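Local coordinates for protein ferritin (Pseudo-nitzschia multiseries, PDB 4IWK) that binds ferrous iron and oxidises it at a ferroxidase site in each four-helix subunit, probably storing the ferric product inside its 24-subunit shell, at the interface of chains A and B. Numbering follows the deposited sequence. Chains: chain A/B, Ferritin.

The interface of chains A and B. Residues chain A 115; chain B 103, 106-107, 110, 125.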
loop_
_atom_site.group_PDB
_atom_site.type_symbol
_atom_site.label_atom_id
_atom_site.label_comp_id
_atom_site.label_asym_id
_atom_site.label_seq_id
_atom_site.Cartn_x
_atom_site.Cartn_y
_atom_site.Cartn_z
ATOM N N PHE A 115 -21.188 5.151 50.704
ATOM C CA PHE A 115 -19.948 5.441 49.971
ATOM C C PHE A 115 -20.133 5.242 48.472
ATOM O O PHE A 115 -19.532 5.948 47.666
ATOM C CB PHE A 115 -18.789 4.585 50.522
ATOM C CG PHE A 115 -18.449 4.962 51.941
ATOM C CD1 PHE A 115 -17.762 6.123 52.253
ATOM C CD2 PHE A 115 -18.834 4.122 53.003
ATOM C CE1 PHE A 115 -17.528 6.473 53.607
ATOM C CE2 PHE A 115 -18.565 4.447 54.344
ATOM C CZ PHE A 115 -17.920 5.636 54.639
ATOM N N LEU B 103 -16.967 -1.662 52.809
ATOM C CA LEU B 103 -17.709 -0.585 53.561
ATOM C C LEU B 103 -17.148 -0.457 54.951
ATOM O O LEU B 103 -16.972 0.697 55.430
ATOM C CB LEU B 103 -19.247 -0.855 53.489
ATOM C CG LEU B 103 -19.912 -0.583 52.139
ATOM C CD1 LEU B 103 -21.340 -1.121 52.102
ATOM C CD2 LEU B 103 -19.892 0.857 51.565
ATOM N N ALA B 106 -13.975 1.454 54.488
ATOM C CA ALA B 106 -14.300 2.877 54.175
ATOM C C ALA B 106 -14.753 3.662 55.414
ATOM O O ALA B 106 -14.350 4.813 55.524
ATOM C CB ALA B 106 -15.384 3.019 53.088
ATOM N N GLU B 107 -15.594 3.023 56.292
ATOM C CA GLU B 107 -15.999 3.704 57.536
ATOM C C GLU B 107 -14.757 3.996 58.414
ATOM O O GLU B 107 -14.699 5.098 58.996
ATOM C CB GLU B 107 -16.882 2.768 58.344
ATOM C CG GLU B 107 -18.187 2.365 57.738
ATOM C CD GLU B 107 -19.239 3.415 57.937
ATOM O OE1 GLU B 107 -18.867 4.590 58.306
ATOM O OE2 GLU B 107 -20.423 3.007 57.715
ATOM N N SER B 110 -12.998 6.882 56.900
ATOM C CA SER B 110 -13.740 8.149 57.035
ATOM C C SER B 110 -13.566 8.711 58.435
ATOM O O SER B 110 -13.313 9.898 58.583
ATOM C CB SER B 110 -15.214 7.854 56.718
ATOM O OG SER B 110 -16.021 9.024 56.948
ATOM N N HIS B 125 -16.036 0.446 45.416
ATOM C CA HIS B 125 -17.421 0.533 45.817
ATOM C C HIS B 125 -18.300 0.411 44.539
ATOM O O HIS B 125 -19.321 -0.290 44.614
ATOM C CB HIS B 125 -17.756 1.897 46.441
ATOM C CG HIS B 125 -17.011 2.170 47.743
ATOM N ND1 HIS B 125 -16.941 1.234 48.783
ATOM C CD2 HIS B 125 -16.357 3.297 48.195
ATOM C CE1 HIS B 125 -16.246 1.766 49.790
ATOM N NE2 HIS B 125 -15.882 3.010 49.453
#
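A:Phe115 pushes its benzyl side chain into a groove of chain B, where B:Ala106 meets the ring and B:His125 meets the methylene behind it. The phenylalanine is the first residue of helix 115-145 and loses 105 Å² of surface to the neighbouring subunit. The receiving surface is built from one side of helix 84-111 together with B:His125, which belongs to chain B's own helix 115-145. The B:Ala106 methyl CB sits over the middle of one ring face, a CH-pi contact 3.6 Å from the ring centroid. At the root of the side chain, CB of A:Phe115 lies over the imidazole of B:His125, displaced toward its rim and 3.5 Å from NE2. CG of A:Phe115 is anti to its own carbonyl carbon (chi1 -66°), which carries the ring past the imidazole and onto B:Ala106, leaving CB as the atom that meets the histidine face. B:Leu103 passes alongside in the opposite sense, its methyl CD2 3.7 Å from ring atom CD2 of A:Phe115. The far rim is bordered by B:Glu107, whose chain bends at chi2 (-82°) and sets its carboxylate carbon CD in the plane of the ring, 3.8 Å from CE2 of A:Phe115. The two planes stand 90° apart, so the rim of the ring meets the flat face of the carboxylate; any electrostatic gain from the C-H edge is probably slight. CB of B:Ser110 lies more loosely beyond the tip, 4.1 Å from CZ of A:Phe115. Replacing A:Phe115 with alanine would probably leave a gap beside B:Ala106 and B:Leu103 and strip the B:Glu107 carboxylate of its aromatic neighbour. This is a small knob-in-groove patch between identical subunits, in which the contacts described are van der Waals and CH-pi in kind. By fitting the start of one helix 115-145 against two helices of the next bundle, it probably helps fix how neighbouring subunits meet in the 24-subunit ferritin shell.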